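Side-chain contacts in De novo designed protein CA01 (Synthetic construct, PDB 5E6G), which is a de novo designed, all-helical protein of unknown function, probably made to explore the design of structurally distinct folds by strategies inspired by evolution: residues E28-A33 with R72-G77; E35-Q40 with L65-A70; K39-E44 with D58-A63; E108-R113 with R126-Y131. One frame throughout, in Å; residues are numbered along the deposited sequence.

Interaction 1 (E28-A33 with R72-G77); sequences EEIRQA and RLLAEG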
# COMPACT_ATOMS: atom_id res chain seq x y z
N GLU A 28 6.43 12.32 -4.10
CA GLU A 28 6.91 11.89 -5.41
C GLU A 28 7.69 10.58 -5.30
O GLU A 28 7.53 9.68 -6.13
CB GLU A 28 7.79 12.97 -6.04
CG GLU A 28 8.43 12.58 -7.37
CD GLU A 28 7.41 12.20 -8.43
OE1 GLU A 28 6.24 12.62 -8.32
OE2 GLU A 28 7.78 11.47 -9.37
N GLU A 29 8.52 10.47 -4.27
CA GLU A 29 9.29 9.25 -4.03
C GLU A 29 8.36 8.06 -3.77
O GLU A 29 8.58 6.97 -4.28
CB GLU A 29 10.23 9.43 -2.84
CG GLU A 29 11.43 10.32 -3.12
CD GLU A 29 12.32 10.51 -1.90
OE1 GLU A 29 12.22 9.70 -0.95
OE2 GLU A 29 13.11 11.47 -1.88
N ILE A 30 7.33 8.29 -2.96
CA ILE A 30 6.39 7.24 -2.60
C ILE A 30 5.58 6.78 -3.82
O ILE A 30 5.34 5.59 -4.00
CB ILE A 30 5.43 7.70 -1.48
CG1 ILE A 30 6.22 7.95 -0.19
CG2 ILE A 30 4.33 6.67 -1.23
CD1 ILE A 30 5.43 8.61 0.92
N ARG A 31 5.17 7.73 -4.66
CA ARG A 31 4.43 7.40 -5.87
C ARG A 31 5.28 6.57 -6.82
O ARG A 31 4.78 5.65 -7.48
CB ARG A 31 3.95 8.67 -6.58
CG ARG A 31 2.76 9.36 -5.91
CD ARG A 31 2.10 10.35 -6.85
NE ARG A 31 3.02 11.40 -7.29
CZ ARG A 31 3.18 12.57 -6.68
NH1 ARG A 31 2.50 12.87 -5.58
NH2 ARG A 31 4.04 13.46 -7.17
N GLN A 32 6.57 6.89 -6.89
CA GLN A 32 7.50 6.16 -7.74
C GLN A 32 7.74 4.76 -7.18
O GLN A 32 7.81 3.78 -7.92
CB GLN A 32 8.82 6.92 -7.86
CG GLN A 32 8.73 8.14 -8.75
CD GLN A 32 9.94 9.05 -8.61
OE1 GLN A 32 10.82 8.81 -7.79
NE2 GLN A 32 9.98 10.10 -9.43
N ALA A 33 7.87 4.67 -5.86
CA ALA A 33 8.03 3.38 -5.19
C ALA A 33 6.80 2.52 -5.41
O ALA A 33 6.90 1.31 -5.62
CB ALA A 33 8.29 3.58 -3.71
N ARG A 72 -3.03 6.87 -6.53
CA ARG A 72 -3.87 7.87 -7.18
C ARG A 72 -4.19 9.02 -6.24
O ARG A 72 -4.34 10.17 -6.67
CB ARG A 72 -5.16 7.24 -7.72
CG ARG A 72 -6.22 6.84 -6.69
CD ARG A 72 -7.63 7.23 -7.13
NE ARG A 72 -8.10 8.45 -6.47
CZ ARG A 72 -8.67 9.48 -7.08
NH1 ARG A 72 -8.86 9.48 -8.40
NH2 ARG A 72 -9.06 10.53 -6.38
N LEU A 73 -4.28 8.73 -4.95
CA LEU A 73 -4.55 9.75 -3.95
C LEU A 73 -3.40 10.75 -3.88
O LEU A 73 -3.62 11.96 -3.85
CB LEU A 73 -4.79 9.12 -2.57
CG LEU A 73 -6.15 8.45 -2.39
CD1 LEU A 73 -6.15 7.56 -1.15
CD2 LEU A 73 -7.26 9.49 -2.30
N LEU A 74 -2.18 10.23 -3.88
CA LEU A 74 -0.99 11.08 -3.86
C LEU A 74 -0.85 11.85 -5.18
O LEU A 74 -0.34 12.98 -5.19
CB LEU A 74 0.26 10.25 -3.61
CG LEU A 74 0.37 9.59 -2.23
CD1 LEU A 74 1.63 8.73 -2.16
CD2 LEU A 74 0.38 10.63 -1.12
N ALA A 75 -1.29 11.24 -6.27
CA ALA A 75 -1.26 11.90 -7.58
C ALA A 75 -2.29 13.02 -7.62
O ALA A 75 -2.14 13.99 -8.36
CB ALA A 75 -1.52 10.90 -8.69
N GLU A 76 -3.33 12.88 -6.80
CA GLU A 76 -4.38 13.88 -6.70
C GLU A 76 -3.99 15.02 -5.76
O GLU A 76 -4.77 15.94 -5.52
CB GLU A 76 -5.67 13.22 -6.21
CG GLU A 76 -6.54 12.65 -7.31
CD GLU A 76 -7.07 13.71 -8.26
OE1 GLU A 76 -8.23 14.15 -8.08
OE2 GLU A 76 -6.33 14.10 -9.19
N GLY A 77 -2.77 14.96 -5.24
CA GLY A 77 -2.25 16.01 -4.37
C GLY A 77 -2.68 15.88 -2.92
O GLY A 77 -2.44 16.78 -2.12
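Arg-31 crosses Leu-74 at a slant on the last turn of helix 54-75, its aliphatic chain also touching Ala-75. Its CG meets Leu-74 CB at 3.5 Å, and its CD comes within 3.6 Å of the backbone N of Ala-75. On the buried side, Ile-30 CG2 reaches Leu-74 CD1 at 3.5 Å, the two side chains crossing at about a right angle. Ile-30 holds that methyl anti to the backbone N, with CG1 beside the N (chi1 -66°). The contact joins the first two helices of the bundle, 24-50 and 54-75, where the second ends in a Schellman motif: Gly-77, with its positive phi, closes the helix and its N bonds back to Leu-74 O. Arg-31 NH1 approaches that same carbonyl oxygen to 2.9 Å, oblique to the guanidinium plane. The guanidinium is positioned from its own helix, since Arg-31 NH2 forms a salt bridge with Glu-28 OE1 at 2.6 Å, the acceptor tilted 29° out of the guanidinium plane. A bend at chi3 (-59°) turns the group back over Glu-28, whose CA lies against one face near the rim. Farther out, Ile-80 of helix 80-93 touches both Ile-30 and Leu-74, and Phe-124 packs on Ile-30.

Interaction 2 (E35-Q40 with L65-A70); sequences EKILKQ and LAALEA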
# COMPACT_ATOMS: atom_id res chain seq x y z
N GLU A 35 4.82 2.61 -7.95
CA GLU A 35 4.76 2.20 -9.35
C GLU A 35 5.43 0.84 -9.56
O GLU A 35 4.85 -0.05 -10.18
CB GLU A 35 5.42 3.24 -10.25
CG GLU A 35 4.46 4.28 -10.80
CD GLU A 35 5.09 5.12 -11.90
OE1 GLU A 35 5.05 4.69 -13.07
OE2 GLU A 35 5.61 6.21 -11.59
N LYS A 36 6.64 0.69 -9.04
CA LYS A 36 7.39 -0.55 -9.20
C LYS A 36 6.76 -1.66 -8.36
O LYS A 36 6.72 -2.82 -8.77
CB LYS A 36 8.86 -0.36 -8.84
CG LYS A 36 9.17 -0.38 -7.35
CD LYS A 36 10.31 0.56 -7.00
CE LYS A 36 10.72 0.43 -5.54
NZ LYS A 36 9.55 0.22 -4.63
N ILE A 37 6.24 -1.29 -7.19
CA ILE A 37 5.57 -2.24 -6.30
C ILE A 37 4.37 -2.88 -7.00
O ILE A 37 4.17 -4.09 -6.91
CB ILE A 37 5.10 -1.55 -5.00
CG1 ILE A 37 6.30 -1.30 -4.07
CG2 ILE A 37 4.06 -2.40 -4.26
CD1 ILE A 37 6.00 -0.39 -2.89
N LEU A 38 3.57 -2.05 -7.67
CA LEU A 38 2.42 -2.54 -8.42
C LEU A 38 2.85 -3.51 -9.51
O LEU A 38 2.16 -4.48 -9.81
CB LEU A 38 1.64 -1.38 -9.03
CG LEU A 38 0.76 -0.58 -8.07
CD1 LEU A 38 0.51 0.82 -8.62
CD2 LEU A 38 -0.56 -1.30 -7.84
N LYS A 39 4.02 -3.24 -10.09
CA LYS A 39 4.57 -4.10 -11.14
C LYS A 39 5.02 -5.42 -10.54
O LYS A 39 4.77 -6.49 -11.10
CB LYS A 39 5.74 -3.40 -11.83
CG LYS A 39 5.78 -3.59 -13.34
CD LYS A 39 6.72 -2.59 -14.00
CE LYS A 39 6.09 -1.21 -14.11
NZ LYS A 39 4.99 -1.18 -15.11
N GLN A 40 5.67 -5.34 -9.38
CA GLN A 40 6.09 -6.53 -8.65
C GLN A 40 4.89 -7.37 -8.23
O GLN A 40 4.91 -8.59 -8.35
CB GLN A 40 6.91 -6.13 -7.42
CG GLN A 40 8.27 -5.53 -7.75
CD GLN A 40 8.98 -4.98 -6.53
OE1 GLN A 40 8.35 -4.59 -5.54
NE2 GLN A 40 10.31 -4.94 -6.59
N LEU A 65 -4.66 -3.44 -4.90
CA LEU A 65 -5.69 -2.42 -4.81
C LEU A 65 -5.28 -1.31 -3.85
O LEU A 65 -5.53 -0.13 -4.09
CB LEU A 65 -7.02 -3.03 -4.36
CG LEU A 65 -7.65 -4.08 -5.27
CD1 LEU A 65 -8.96 -4.59 -4.66
CD2 LEU A 65 -7.89 -3.56 -6.68
N ALA A 66 -4.63 -1.70 -2.75
CA ALA A 66 -4.18 -0.74 -1.75
C ALA A 66 -3.14 0.21 -2.33
O ALA A 66 -3.26 1.43 -2.22
CB ALA A 66 -3.60 -1.48 -0.54
N ALA A 67 -2.12 -0.37 -2.97
CA ALA A 67 -1.04 0.41 -3.57
C ALA A 67 -1.58 1.32 -4.67
O ALA A 67 -1.10 2.44 -4.86
CB ALA A 67 0.04 -0.51 -4.13
N LEU A 68 -2.56 0.81 -5.41
CA LEU A 68 -3.15 1.54 -6.52
C LEU A 68 -3.90 2.77 -6.02
O LEU A 68 -3.68 3.88 -6.51
CB LEU A 68 -4.08 0.63 -7.32
CG LEU A 68 -4.76 1.23 -8.55
CD1 LEU A 68 -3.73 1.70 -9.57
CD2 LEU A 68 -5.70 0.21 -9.18
N GLU A 69 -4.78 2.57 -5.05
CA GLU A 69 -5.54 3.66 -4.47
C GLU A 69 -4.62 4.67 -3.78
O GLU A 69 -4.82 5.88 -3.89
CB GLU A 69 -6.58 3.13 -3.48
CG GLU A 69 -7.43 4.20 -2.82
CD GLU A 69 -8.32 4.95 -3.80
OE1 GLU A 69 -8.38 4.56 -4.98
OE2 GLU A 69 -8.97 5.93 -3.37
N ALA A 70 -3.62 4.17 -3.06
CA ALA A 70 -2.65 5.03 -2.40
C ALA A 70 -1.95 5.90 -3.43
O ALA A 70 -1.74 7.09 -3.22
CB ALA A 70 -1.64 4.21 -1.63
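Ile-37 meets helix 54-75 lightly, its CG2 methyl standing 4.4 Å from Ala-67 CB. Leu-38, the next residue, carries most of the contact. Its CD2 branch lies against Ala-67, 3.8 Å from the CB of that alanine, and the same methyl reaches on to Leu-68, where it lies 3.8 Å from the backbone N and 4.0 Å from CB. Leu-38 CG sits anti to its carbonyl carbon (chi1 -77°), and from there chi2 (157°) turns CD2 onto Ala-67 and Leu-68. Leu-68 offers the base of its side chain to this methyl. No hydrogen bond links the two segments: this is purely apolar helix-helix packing, with the small side chain of Ala-67 opposite Leu-38, the pair whose CA atoms are nearest at 6.6 Å. The segment axes come within 9.6 Å and run antiparallel, at 156°, as expected for a helical hairpin. Further along, Gln-40 binds helix 121-130 instead, its OE1 hydrogen-bonded to Arg-126 NH1. The inner side of the hairpin is covered by helix 121-130, with Ala-125, Arg-126 and Phe-130 on Ile-37 and Val-129 on Ala-67, whereas Ala-66 faces Leu-91 of helix 80-93 and Phe-103 of helix 97-115.

Interaction 3 (K39-E44 with D58-A63); sequences KQLENE and DRYRIA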
# COMPACT_ATOMS: atom_id res chain seq x y z
N LYS A 39 4.02 -3.24 -10.09
CA LYS A 39 4.57 -4.10 -11.14
C LYS A 39 5.02 -5.42 -10.54
O LYS A 39 4.77 -6.49 -11.10
CB LYS A 39 5.74 -3.40 -11.83
CG LYS A 39 5.78 -3.59 -13.34
CD LYS A 39 6.72 -2.59 -14.00
CE LYS A 39 6.09 -1.21 -14.11
NZ LYS A 39 4.99 -1.18 -15.11
N GLN A 40 5.67 -5.34 -9.38
CA GLN A 40 6.09 -6.53 -8.65
C GLN A 40 4.89 -7.37 -8.23
O GLN A 40 4.91 -8.59 -8.35
CB GLN A 40 6.91 -6.13 -7.42
CG GLN A 40 8.27 -5.53 -7.75
CD GLN A 40 8.98 -4.98 -6.53
OE1 GLN A 40 8.35 -4.59 -5.54
NE2 GLN A 40 10.31 -4.94 -6.59
N LEU A 41 3.85 -6.70 -7.75
CA LEU A 41 2.64 -7.39 -7.30
C LEU A 41 1.95 -8.12 -8.46
O LEU A 41 1.37 -9.19 -8.26
CB LEU A 41 1.67 -6.41 -6.65
CG LEU A 41 2.08 -5.89 -5.26
CD1 LEU A 41 1.24 -4.69 -4.86
CD2 LEU A 41 1.96 -6.99 -4.22
N GLU A 42 2.01 -7.54 -9.65
CA GLU A 42 1.45 -8.18 -10.84
C GLU A 42 2.09 -9.54 -11.07
O GLU A 42 1.41 -10.52 -11.37
CB GLU A 42 1.64 -7.30 -12.08
CG GLU A 42 0.58 -6.23 -12.27
CD GLU A 42 0.64 -5.59 -13.64
OE1 GLU A 42 0.58 -6.32 -14.65
OE2 GLU A 42 0.75 -4.34 -13.71
N ASN A 43 3.41 -9.59 -10.92
CA ASN A 43 4.15 -10.83 -11.10
C ASN A 43 3.79 -11.85 -10.02
O ASN A 43 3.53 -13.01 -10.32
CB ASN A 43 5.66 -10.57 -11.10
CG ASN A 43 6.45 -11.68 -11.75
OD1 ASN A 43 6.06 -12.22 -12.78
ND2 ASN A 43 7.58 -12.04 -11.14
N GLU A 44 3.78 -11.40 -8.77
CA GLU A 44 3.44 -12.26 -7.64
C GLU A 44 2.05 -12.86 -7.81
O GLU A 44 1.79 -13.98 -7.39
CB GLU A 44 3.52 -11.49 -6.32
CG GLU A 44 4.90 -10.93 -5.99
CD GLU A 44 5.93 -12.02 -5.72
OE1 GLU A 44 5.54 -13.18 -5.51
OE2 GLU A 44 7.14 -11.69 -5.73
N ASP A 58 -5.05 -13.98 -3.83
CA ASP A 58 -6.01 -13.02 -3.30
C ASP A 58 -5.32 -11.95 -2.45
O ASP A 58 -5.59 -10.76 -2.60
CB ASP A 58 -7.08 -13.73 -2.47
CG ASP A 58 -7.96 -14.63 -3.31
OD1 ASP A 58 -7.94 -14.51 -4.56
OD2 ASP A 58 -8.68 -15.47 -2.73
N ARG A 59 -4.43 -12.39 -1.57
CA ARG A 59 -3.71 -11.48 -0.69
C ARG A 59 -2.92 -10.45 -1.49
O ARG A 59 -2.94 -9.26 -1.16
CB ARG A 59 -2.78 -12.27 0.23
CG ARG A 59 -3.50 -13.03 1.34
CD ARG A 59 -2.59 -14.06 1.99
NE ARG A 59 -1.35 -13.45 2.47
CZ ARG A 59 -0.21 -14.12 2.68
NH1 ARG A 59 -0.14 -15.42 2.44
NH2 ARG A 59 0.86 -13.47 3.12
N TYR A 60 -2.25 -10.90 -2.54
CA TYR A 60 -1.49 -9.99 -3.39
C TYR A 60 -2.41 -9.09 -4.22
O TYR A 60 -2.04 -7.97 -4.57
CB TYR A 60 -0.55 -10.77 -4.32
CG TYR A 60 0.78 -11.13 -3.70
CD1 TYR A 60 1.63 -10.15 -3.21
CD2 TYR A 60 1.20 -12.45 -3.62
CE1 TYR A 60 2.85 -10.47 -2.65
CE2 TYR A 60 2.42 -12.79 -3.05
CZ TYR A 60 3.24 -11.79 -2.57
OH TYR A 60 4.46 -12.09 -2.02
N ARG A 61 -3.60 -9.59 -4.53
CA ARG A 61 -4.58 -8.80 -5.26
C ARG A 61 -5.11 -7.65 -4.41
O ARG A 61 -5.31 -6.54 -4.91
CB ARG A 61 -5.73 -9.70 -5.74
CG ARG A 61 -5.38 -10.52 -6.97
CD ARG A 61 -6.48 -11.49 -7.35
NE ARG A 61 -6.20 -12.15 -8.62
CZ ARG A 61 -6.65 -11.75 -9.81
NH1 ARG A 61 -7.43 -10.68 -9.91
NH2 ARG A 61 -6.32 -12.43 -10.90
N ILE A 62 -5.35 -7.91 -3.13
CA ILE A 62 -5.79 -6.87 -2.20
C ILE A 62 -4.69 -5.82 -2.03
O ILE A 62 -4.97 -4.62 -2.03
CB ILE A 62 -6.18 -7.45 -0.83
CG1 ILE A 62 -7.38 -8.38 -0.98
CG2 ILE A 62 -6.51 -6.32 0.16
CD1 ILE A 62 -7.72 -9.17 0.28
N ALA A 63 -3.46 -6.28 -1.87
CA ALA A 63 -2.31 -5.39 -1.73
C ALA A 63 -2.14 -4.52 -2.97
O ALA A 63 -1.67 -3.38 -2.89
CB ALA A 63 -1.04 -6.19 -1.47
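Tyr-60 presents one ring face to Glu-44 and one edge to Leu-41. Glu-44 CB stands over the middle of the ring, 3.5 Å from its centroid and 5° off the ring normal, in a CH-pi contact. From there the glutamate chain bends at chi2 (-66°), so that CG and the carboxylate follow the ring outward towards the phenol oxygen. The carboxylate plane is 28° from the ring plane. Leu-41 approaches at the edge instead: its CD2 lies near the ring plane, 3.3 Å from Tyr-60 CD1, and 4.1 Å from Ala-63 CB. Its other methyl, CD1, rests 3.8 Å from Ala-63 O. A serine in place of Tyr-60 would probably open a gap beside Leu-41 CD2 and leave Glu-44 CB without the ring face it rests on. The two segments run antiparallel, their axes 9.2 Å apart at closest, in the part of the 24-50/54-75 hairpin nearer its turn. Phe-130 of helix 121-130 touches both Leu-41 and Tyr-60, and Ile-45 also packs on the tyrosine. With no hydrogen bond across the segments and Glu-44 OE1 3.8 Å from Tyr-60 OH, the contact rests on dispersion and the CH-pi interaction, to which the glutamate contributes its aliphatic part.

Interaction 4 (E108-R113 with R126-Y131); sequences EELVKR and RQLVFY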
# COMPACT_ATOMS: atom_id res chain seq x y z
N GLU A 108 -0.46 4.83 9.98
CA GLU A 108 -0.31 5.86 11.00
C GLU A 108 1.06 5.77 11.66
O GLU A 108 1.69 6.79 11.96
CB GLU A 108 -1.41 5.73 12.06
CG GLU A 108 -2.79 6.10 11.55
CD GLU A 108 -3.89 5.75 12.53
OE1 GLU A 108 -3.57 5.38 13.68
OE2 GLU A 108 -5.08 5.84 12.15
N GLU A 109 1.52 4.55 11.88
CA GLU A 109 2.82 4.30 12.48
C GLU A 109 3.93 4.71 11.51
O GLU A 109 4.94 5.29 11.92
CB GLU A 109 2.96 2.83 12.86
CG GLU A 109 4.07 2.53 13.86
CD GLU A 109 3.97 1.14 14.46
OE1 GLU A 109 2.85 0.58 14.51
OE2 GLU A 109 5.01 0.61 14.89
N LEU A 110 3.73 4.42 10.23
CA LEU A 110 4.72 4.75 9.20
C LEU A 110 4.83 6.25 8.96
O LEU A 110 5.91 6.76 8.66
CB LEU A 110 4.38 4.04 7.89
CG LEU A 110 4.66 2.53 7.82
CD1 LEU A 110 4.10 1.95 6.53
CD2 LEU A 110 6.15 2.25 7.93
N VAL A 111 3.70 6.95 9.06
CA VAL A 111 3.69 8.41 8.92
C VAL A 111 4.59 9.03 9.98
O VAL A 111 5.42 9.89 9.68
CB VAL A 111 2.26 8.98 9.04
CG1 VAL A 111 2.28 10.49 9.30
CG2 VAL A 111 1.46 8.67 7.79
N LYS A 112 4.42 8.59 11.22
CA LYS A 112 5.26 9.01 12.34
C LYS A 112 6.74 8.82 12.03
O LYS A 112 7.54 9.74 12.19
CB LYS A 112 4.90 8.22 13.59
CG LYS A 112 3.68 8.72 14.34
CD LYS A 112 2.94 7.58 15.05
CE LYS A 112 3.88 6.60 15.76
NZ LYS A 112 3.13 5.53 16.48
N ARG A 113 7.09 7.62 11.58
CA ARG A 113 8.48 7.29 11.31
C ARG A 113 8.99 7.98 10.06
O ARG A 113 10.19 8.20 9.90
CB ARG A 113 8.64 5.77 11.18
CG ARG A 113 8.70 5.06 12.53
CD ARG A 113 8.74 3.55 12.37
NE ARG A 113 9.87 3.10 11.57
CZ ARG A 113 11.12 3.03 12.01
NH1 ARG A 113 11.42 3.40 13.25
NH2 ARG A 113 12.09 2.60 11.21
N ARG A 126 6.74 0.33 0.73
CA ARG A 126 6.81 -1.12 0.83
C ARG A 126 6.13 -1.64 2.09
O ARG A 126 5.28 -2.53 2.03
CB ARG A 126 8.27 -1.59 0.80
CG ARG A 126 8.94 -1.35 -0.54
CD ARG A 126 10.16 -2.23 -0.73
NE ARG A 126 10.66 -2.14 -2.09
CZ ARG A 126 10.13 -2.78 -3.13
NH1 ARG A 126 9.08 -3.57 -2.97
NH2 ARG A 126 10.66 -2.63 -4.34
N GLN A 127 6.50 -1.08 3.24
CA GLN A 127 5.95 -1.52 4.51
C GLN A 127 4.45 -1.24 4.62
O GLN A 127 3.72 -1.99 5.27
CB GLN A 127 6.70 -0.86 5.67
CG GLN A 127 8.13 -1.36 5.81
CD GLN A 127 8.89 -0.66 6.91
OE1 GLN A 127 8.33 -0.27 7.93
NE2 GLN A 127 10.19 -0.48 6.70
N LEU A 128 4.01 -0.16 3.99
CA LEU A 128 2.59 0.20 4.01
C LEU A 128 1.76 -0.86 3.29
O LEU A 128 0.71 -1.27 3.78
CB LEU A 128 2.39 1.57 3.36
CG LEU A 128 0.95 2.09 3.27
CD1 LEU A 128 0.42 2.43 4.65
CD2 LEU A 128 0.88 3.30 2.35
N VAL A 129 2.25 -1.31 2.14
CA VAL A 129 1.51 -2.24 1.31
C VAL A 129 1.67 -3.69 1.78
O VAL A 129 0.70 -4.45 1.79
CB VAL A 129 1.96 -2.12 -0.17
CG1 VAL A 129 1.30 -3.20 -1.04
CG2 VAL A 129 1.63 -0.75 -0.71
N PHE A 130 2.88 -4.06 2.17
CA PHE A 130 3.21 -5.47 2.41
C PHE A 130 2.96 -5.94 3.84
O PHE A 130 2.68 -7.12 4.05
CB PHE A 130 4.66 -5.74 2.02
CG PHE A 130 4.88 -5.85 0.54
CD1 PHE A 130 4.62 -7.03 -0.13
CD2 PHE A 130 5.35 -4.77 -0.19
CE1 PHE A 130 4.82 -7.14 -1.49
CE2 PHE A 130 5.55 -4.86 -1.55
CZ PHE A 130 5.28 -6.05 -2.20
N TYR A 131 3.07 -5.04 4.82
CA TYR A 131 2.87 -5.43 6.21
C TYR A 131 1.45 -5.95 6.45
O TYR A 131 1.27 -6.97 7.13
CB TYR A 131 3.18 -4.27 7.16
CG TYR A 131 2.97 -4.61 8.62
CD1 TYR A 131 4.01 -5.10 9.39
CD2 TYR A 131 1.73 -4.45 9.22
CE1 TYR A 131 3.83 -5.41 10.72
CE2 TYR A 131 1.53 -4.77 10.55
CZ TYR A 131 2.59 -5.25 11.30
OH TYR A 131 2.40 -5.56 12.62
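Leu-110 drives its two methyl groups against helix 121-130 at neighbouring residues, CD1 at Leu-128 and CD2 at Gln-127. The tight part is the CD1 side. This methyl lies 3.3 Å from the backbone N of Leu-128 and 3.4 Å from its CA, the latter closer than usual for two carbons, so it presses on the main chain as well as on the side chain. Leu-128 CB follows at 3.6 Å. Leu-128 holds CG anti to its backbone N and beside its carbonyl carbon (chi1 179°), and its CD1 comes no nearer than 4.2 Å to Leu-110 CD1. The Gln-127 side is looser, in that the carbons of this partly exposed residue keep their distance and only its amide oxygen comes close. Its chain, extended beyond CG, crosses Leu-110 obliquely; CB stays 3.9 Å from Leu-110 CD2, and OE1 lies 3.3 Å from that same methyl. No hydrogen bond passes between the segments, and the carbonyl end of the amide simply borders a hydrocarbon surface. Replacing Leu-110 by an alanine would remove both methyls and is likely to open a gap against the Leu-128 backbone and leave the Gln-127 amide without its apolar neighbour. The contact pairs the last two helices, 97-115 and 121-130, across the short connection between them. Phe-103 of helix 97-115 also packs on Leu-128, while Lys-106 lies against Gln-127. On the side turned from Leu-110, Val-129 fits among Leu-34, Ala-63 and Ala-67, bringing helix 121-130 against the hairpin of helices 24-50 and 54-75.

How the interactions relate
Interactions 1, 2 and 3 follow one another along the same antiparallel pair, helices 24-50 and 54-75. The centres of 1 and 2 are about 10 Å apart and those of 2 and 3 about 8 Å, and the latter two share Lys-39 and Gln-40. Interaction 4 ties helix 97-115 to helix 121-130, which also packs on this pair. It meets interaction 2 where Ala-67 CB lies 3.8 Å from Val-129 CG2, and interaction 3 where Tyr-60 CE1 is 4.0 Å from Phe-130 CE1. The hydrogen bond of Gln-40 to Arg-126 is the polar tie of both to interaction 4. Interaction 1 does not touch 4; their nearest atoms are about 6 Å apart.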